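Local coordinates for CRISPR protein (Archaeoglobus fulgidus, PDB 4MJK) that is a Cas5-family CRISPR-associated protein, probably serving as a structural subunit of an archaeal Cascade complex that binds CRISPR RNA, at residues Glu64-Thr77 with Leu121-Lys135. Sequence-based numbering, arbitrary orientation.
Sequences ENLLAIGWKALNCT and LNDEAPKIRWFLVFK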
loop_
_atom_site.group_PDB
_atom_site.type_symbol
_atom_site.label_atom_id
_atom_site.label_comp_id
_atom_site.label_asym_id
_atom_site.label_seq_id
_atom_site.Cartn_x
_atom_site.Cartn_y
_atom_site.Cartn_z
ATOM N N GLU A 64 -10.155 -29.244 7.723
ATOM C CA GLU A 64 -10.323 -30.510 8.427
ATOM C C GLU A 64 -8.980 -31.195 8.670
ATOM O O GLU A 64 -8.800 -31.904 9.658
ATOM C CB GLU A 64 -11.281 -31.430 7.656
ATOM C CG GLU A 64 -12.732 -30.963 7.698
ATOM C CD GLU A 64 -13.619 -31.641 6.658
ATOM O OE1 GLU A 64 -13.098 -32.411 5.818
ATOM O OE2 GLU A 64 -14.845 -31.389 6.676
ATOM N N ASN A 65 -8.030 -30.980 7.773
ATOM C CA ASN A 65 -6.719 -31.601 7.921
ATOM C C ASN A 65 -5.699 -30.711 8.640
ATOM O O ASN A 65 -4.577 -31.138 8.921
ATOM C CB ASN A 65 -6.172 -32.033 6.557
ATOM C CG ASN A 65 -6.977 -33.167 5.938
ATOM O OD1 ASN A 65 -7.533 -33.028 4.844
ATOM N ND2 ASN A 65 -7.046 -34.300 6.642
ATOM N N LEU A 66 -6.092 -29.484 8.948
ATOM C CA LEU A 66 -5.154 -28.519 9.519
ATOM C C LEU A 66 -4.943 -28.741 11.012
ATOM O O LEU A 66 -5.898 -28.801 11.767
ATOM C CB LEU A 66 -5.649 -27.089 9.282
ATOM C CG LEU A 66 -4.706 -25.940 9.674
ATOM C CD1 LEU A 66 -3.518 -25.827 8.721
ATOM C CD2 LEU A 66 -5.477 -24.624 9.701
ATOM N N LEU A 67 -3.687 -28.841 11.433
ATOM C CA LEU A 67 -3.360 -28.936 12.849
ATOM C C LEU A 67 -2.890 -27.595 13.415
ATOM O O LEU A 67 -3.109 -27.305 14.590
ATOM C CB LEU A 67 -2.272 -29.983 13.063
ATOM C CG LEU A 67 -2.747 -31.395 12.705
ATOM C CD1 LEU A 67 -1.630 -32.408 12.941
ATOM C CD2 LEU A 67 -4.015 -31.750 13.486
ATOM N N ALA A 68 -2.226 -26.795 12.580
ATOM C CA ALA A 68 -1.661 -25.533 13.053
ATOM C C ALA A 68 -1.500 -24.551 11.918
ATOM O O ALA A 68 -1.198 -24.940 10.794
ATOM C CB ALA A 68 -0.310 -25.783 13.714
ATOM N N ILE A 69 -1.684 -23.266 12.218
ATOM C CA ILE A 69 -1.307 -22.217 11.285
ATOM C C ILE A 69 -0.882 -20.999 12.067
ATOM O O ILE A 69 -1.664 -20.450 12.842
ATOM C CB ILE A 69 -2.440 -21.858 10.302
ATOM C CG1 ILE A 69 -2.003 -20.683 9.408
ATOM C CG2 ILE A 69 -3.723 -21.527 11.044
ATOM C CD1 ILE A 69 -2.957 -20.420 8.229
ATOM N N GLY A 70 0.377 -20.614 11.893
ATOM C CA GLY A 70 0.951 -19.453 12.560
ATOM C C GLY A 70 1.785 -18.673 11.560
ATOM O O GLY A 70 2.107 -19.184 10.484
ATOM N N TRP A 71 2.145 -17.442 11.904
ATOM C CA TRP A 71 2.883 -16.598 10.985
ATOM C C TRP A 71 3.640 -15.550 11.770
ATOM O O TRP A 71 3.331 -15.290 12.935
ATOM C CB TRP A 71 1.932 -15.912 9.989
ATOM C CG TRP A 71 0.856 -15.103 10.672
ATOM C CD1 TRP A 71 0.882 -13.762 10.949
ATOM C CD2 TRP A 71 -0.381 -15.598 11.200
ATOM N NE1 TRP A 71 -0.273 -13.394 11.607
ATOM C CE2 TRP A 71 -1.059 -14.510 11.775
ATOM C CE3 TRP A 71 -0.979 -16.865 11.236
ATOM C CZ2 TRP A 71 -2.311 -14.636 12.362
ATOM C CZ3 TRP A 71 -2.230 -16.991 11.825
ATOM C CH2 TRP A 71 -2.877 -15.884 12.386
ATOM N N LYS A 72 4.648 -14.970 11.122
ATOM C CA LYS A 72 5.426 -13.891 11.702
ATOM C C LYS A 72 6.024 -13.029 10.600
ATOM O O LYS A 72 6.307 -13.516 9.499
ATOM C CB LYS A 72 6.541 -14.437 12.601
ATOM C CG LYS A 72 7.601 -15.203 11.849
ATOM C CD LYS A 72 8.571 -15.897 12.791
ATOM C CE LYS A 72 9.581 -16.724 11.999
ATOM N NZ LYS A 72 10.572 -17.462 12.877
ATOM N N ALA A 73 6.209 -11.750 10.901
ATOM C CA ALA A 73 6.828 -10.820 9.967
ATOM C C ALA A 73 8.310 -11.133 9.962
ATOM O O ALA A 73 8.846 -11.506 10.990
ATOM C CB ALA A 73 6.585 -9.372 10.409
ATOM N N LEU A 74 8.954 -11.014 8.801
ATOM C CA LEU A 74 10.393 -11.192 8.696
ATOM C C LEU A 74 11.099 -9.845 8.669
ATOM O O LEU A 74 12.229 -9.723 9.131
ATOM C CB LEU A 74 10.746 -11.998 7.430
ATOM C CG LEU A 74 10.094 -13.394 7.398
ATOM C CD1 LEU A 74 10.336 -14.130 6.076
ATOM C CD2 LEU A 74 10.581 -14.219 8.571
ATOM N N ASN A 75 10.439 -8.823 8.143
ATOM C CA ASN A 75 11.122 -7.547 7.947
ATOM C C ASN A 75 10.163 -6.368 7.865
ATOM O O ASN A 75 10.470 -5.353 7.250
ATOM C CB ASN A 75 11.930 -7.589 6.648
ATOM C CG ASN A 75 11.037 -7.603 5.430
ATOM O OD1 ASN A 75 9.856 -7.945 5.529
ATOM N ND2 ASN A 75 11.568 -7.194 4.288
ATOM N N CYS A 76 8.991 -6.496 8.467
ATOM C CA CYS A 76 7.983 -5.468 8.272
ATOM C C CYS A 76 7.090 -5.311 9.490
ATOM O O CYS A 76 7.084 -6.151 10.403
ATOM C CB CYS A 76 7.145 -5.754 7.012
ATOM S SG CYS A 76 6.139 -7.272 7.079
ATOM N N THR A 77 6.351 -4.210 9.497
ATOM C CA THR A 77 5.441 -3.904 10.585
ATOM C C THR A 77 4.127 -3.404 9.942
ATOM O O THR A 77 4.144 -2.601 8.997
ATOM C CB THR A 77 6.079 -2.853 11.541
ATOM O OG1 THR A 77 5.387 -2.835 12.805
ATOM C CG2 THR A 77 6.023 -1.483 10.928
ATOM N N LEU A 121 10.923 -2.655 7.097
ATOM C CA LEU A 121 11.922 -2.061 7.975
ATOM C C LEU A 121 13.301 -2.031 7.313
ATOM O O LEU A 121 14.262 -1.539 7.897
ATOM C CB LEU A 121 11.998 -2.834 9.296
ATOM C CG LEU A 121 10.678 -2.793 10.060
ATOM C CD1 LEU A 121 10.686 -3.747 11.254
ATOM C CD2 LEU A 121 10.350 -1.358 10.480
ATOM N N ASN A 122 13.402 -2.569 6.109
ATOM C CA ASN A 122 14.648 -2.467 5.357
ATOM C C ASN A 122 14.318 -2.160 3.901
ATOM O O ASN A 122 13.191 -1.776 3.598
ATOM C CB ASN A 122 15.513 -3.732 5.518
ATOM C CG ASN A 122 14.850 -4.979 4.954
ATOM O OD1 ASN A 122 13.801 -4.908 4.317
ATOM N ND2 ASN A 122 15.468 -6.132 5.185
ATOM N N ASP A 123 15.270 -2.322 2.990
ATOM C CA ASP A 123 14.998 -1.916 1.607
ATOM C C ASP A 123 14.316 -3.001 0.789
ATOM O O ASP A 123 14.092 -2.833 -0.406
ATOM C CB ASP A 123 16.264 -1.417 0.889
ATOM C CG ASP A 123 16.452 0.091 1.012
ATOM O OD1 ASP A 123 16.461 0.603 2.152
ATOM O OD2 ASP A 123 16.585 0.771 -0.035
ATOM N N GLU A 124 13.970 -4.114 1.421
ATOM C CA GLU A 124 13.270 -5.169 0.690
ATOM C C GLU A 124 11.766 -4.980 0.757
ATOM O O GLU A 124 11.250 -4.262 1.617
ATOM C CB GLU A 124 13.597 -6.536 1.268
ATOM C CG GLU A 124 15.064 -6.853 1.370
ATOM C CD GLU A 124 15.273 -8.280 1.814
ATOM O OE1 GLU A 124 15.250 -8.535 3.042
ATOM O OE2 GLU A 124 15.429 -9.150 0.929
ATOM N N ALA A 125 11.063 -5.647 -0.148
ATOM C CA ALA A 125 9.613 -5.716 -0.085
ATOM C C ALA A 125 9.225 -6.393 1.242
ATOM O O ALA A 125 9.968 -7.207 1.770
ATOM C CB ALA A 125 9.088 -6.507 -1.266
ATOM N N PRO A 126 8.070 -6.028 1.803
ATOM C CA PRO A 126 7.691 -6.626 3.093
ATOM C C PRO A 126 7.361 -8.117 2.956
ATOM O O PRO A 126 6.672 -8.510 2.011
ATOM C CB PRO A 126 6.446 -5.837 3.491
ATOM C CG PRO A 126 5.928 -5.265 2.213
ATOM C CD PRO A 126 7.103 -5.022 1.338
ATOM N N LYS A 127 7.842 -8.923 3.896
ATOM C CA LYS A 127 7.678 -10.365 3.843
ATOM C C LYS A 127 7.099 -10.929 5.137
ATOM O O LYS A 127 7.432 -10.467 6.224
ATOM C CB LYS A 127 9.031 -11.039 3.579
ATOM C CG LYS A 127 9.544 -10.852 2.156
ATOM C CD LYS A 127 10.795 -11.698 1.919
ATOM C CE LYS A 127 11.928 -11.262 2.838
ATOM N NZ LYS A 127 13.021 -12.289 2.927
ATOM N N ILE A 128 6.241 -11.933 4.996
ATOM C CA ILE A 128 5.684 -12.668 6.131
ATOM C C ILE A 128 5.911 -14.161 5.911
ATOM O O ILE A 128 5.797 -14.635 4.782
ATOM C CB ILE A 128 4.149 -12.407 6.272
ATOM C CG1 ILE A 128 3.890 -10.924 6.572
ATOM C CG2 ILE A 128 3.555 -13.310 7.377
ATOM C CD1 ILE A 128 2.418 -10.552 6.620
ATOM N N ARG A 129 6.265 -14.891 6.970
ATOM C CA ARG A 129 6.421 -16.339 6.881
ATOM C C ARG A 129 5.257 -17.055 7.569
ATOM O O ARG A 129 4.931 -16.750 8.729
ATOM C CB ARG A 129 7.752 -16.788 7.507
ATOM C CG ARG A 129 7.949 -18.325 7.488
ATOM C CD ARG A 129 9.349 -18.756 7.989
ATOM N NE ARG A 129 10.406 -18.154 7.179
ATOM C CZ ARG A 129 11.628 -17.881 7.624
ATOM N NH1 ARG A 129 11.953 -18.161 8.877
ATOM N NH2 ARG A 129 12.528 -17.325 6.823
ATOM N N TRP A 130 4.641 -17.999 6.862
ATOM C CA TRP A 130 3.615 -18.861 7.446
ATOM C C TRP A 130 4.187 -20.244 7.733
ATOM O O TRP A 130 5.033 -20.752 6.987
ATOM C CB TRP A 130 2.408 -19.012 6.519
ATOM C CG TRP A 130 1.344 -17.965 6.706
ATOM C CD1 TRP A 130 0.240 -18.040 7.512
ATOM C CD2 TRP A 130 1.279 -16.693 6.052
ATOM N NE1 TRP A 130 -0.510 -16.883 7.402
ATOM C CE2 TRP A 130 0.110 -16.040 6.514
ATOM C CE3 TRP A 130 2.098 -16.041 5.127
ATOM C CZ2 TRP A 130 -0.255 -14.759 6.084
ATOM C CZ3 TRP A 130 1.720 -14.768 4.680
ATOM C CH2 TRP A 130 0.561 -14.139 5.168
ATOM N N PHE A 131 3.721 -20.843 8.824
ATOM C CA PHE A 131 4.108 -22.191 9.207
ATOM C C PHE A 131 2.787 -22.913 9.415
ATOM O O PHE A 131 2.040 -22.612 10.363
ATOM C CB PHE A 131 4.956 -22.139 10.494
ATOM C CG PHE A 131 5.526 -23.472 10.941
ATOM C CD1 PHE A 131 5.340 -24.624 10.198
ATOM C CD2 PHE A 131 6.263 -23.553 12.120
ATOM C CE1 PHE A 131 5.876 -25.846 10.627
ATOM C CE2 PHE A 131 6.812 -24.776 12.546
ATOM C CZ PHE A 131 6.611 -25.916 11.795
ATOM N N LEU A 132 2.480 -23.824 8.491
ATOM C CA LEU A 132 1.258 -24.608 8.529
ATOM C C LEU A 132 1.616 -26.057 8.822
ATOM O O LEU A 132 2.653 -26.553 8.358
ATOM C CB LEU A 132 0.507 -24.530 7.190
ATOM C CG LEU A 132 -0.353 -23.271 6.967
ATOM C CD1 LEU A 132 0.532 -22.050 6.816
ATOM C CD2 LEU A 132 -1.260 -23.426 5.744
ATOM N N VAL A 133 0.770 -26.729 9.595
ATOM C CA VAL A 133 0.970 -28.149 9.869
ATOM C C VAL A 133 -0.321 -28.876 9.508
ATOM O O VAL A 133 -1.392 -28.444 9.914
ATOM C CB VAL A 133 1.307 -28.422 11.364
ATOM C CG1 VAL A 133 1.447 -29.940 11.609
ATOM C CG2 VAL A 133 2.592 -27.685 11.791
ATOM N N PHE A 134 -0.219 -29.960 8.737
ATOM C CA PHE A 134 -1.379 -30.784 8.388
ATOM C C PHE A 134 -1.239 -32.230 8.886
ATOM O O PHE A 134 -0.133 -32.736 9.054
ATOM C CB PHE A 134 -1.598 -30.798 6.873
ATOM C CG PHE A 134 -1.970 -29.459 6.301
ATOM C CD1 PHE A 134 -3.289 -29.033 6.305
ATOM C CD2 PHE A 134 -1.000 -28.629 5.757
ATOM C CE1 PHE A 134 -3.641 -27.795 5.771
ATOM C CE2 PHE A 134 -1.339 -27.386 5.225
ATOM C CZ PHE A 134 -2.655 -26.971 5.233
ATOM N N LYS A 135 -2.373 -32.894 9.092
ATOM C CA LYS A 135 -2.378 -34.270 9.585
ATOM C C LYS A 135 -1.728 -35.196 8.560
ATOM O O LYS A 135 -1.086 -36.185 8.926
ATOM C CB LYS A 135 -3.807 -34.719 9.881
ATOM C CG LYS A 135 -3.926 -35.772 10.963
ATOM C CD LYS A 135 -5.393 -36.054 11.247
ATOM C CE LYS A 135 -6.204 -34.769 11.134
ATOM N NZ LYS A 135 -7.667 -35.023 11.251
#
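Strands 66-73 and 127-134 pair antiparallel, their N-to-C directions 172° apart, with Leu66 set against Phe134 and Ala73 against Ile128; 66-73 is the outermost strand, within the chain, of a sheet whose order is consistent with the ferredoxin-like fold of RAMP proteins. Near one end a classic beta bulge places Leu67 and Ala68 both opposite Val133, whose carbonyl O receives both backbone N-H groups from the same face of its plane. On the sheet face carrying Leu66, Ile69 and Trp71, side chains pack in pairs through CH-pi contacts: Leu66 CD1 lies over the Phe134 ring, 4.0 Å from its centroid, and Trp71 CB over the Trp130 five-membered ring, 3.7 Å from its centroid. Trp130 also stacks on Phe36. On the face carrying Arg129 and Lys72, Leu74 CD2 from the adjoining turn covers the Arg129 guanidinium. Salt bridges from Arg129 to Asp7 and from Lys72 to Asp177 and Glu258 probably offset the two neighbouring positive charges. Asn75, its chi1 of 70° turning the amide toward 122-127, accepts Lys127 N on an OD1 lone pair at 2.8 Å and donates from ND2 to Ala125 O at 3.0 Å. ND2 also gives a bent bond (137°) to Asn122 OD1, on the opposite face of that carbonyl plane from Glu124 N, whose bond makes an Asx turn.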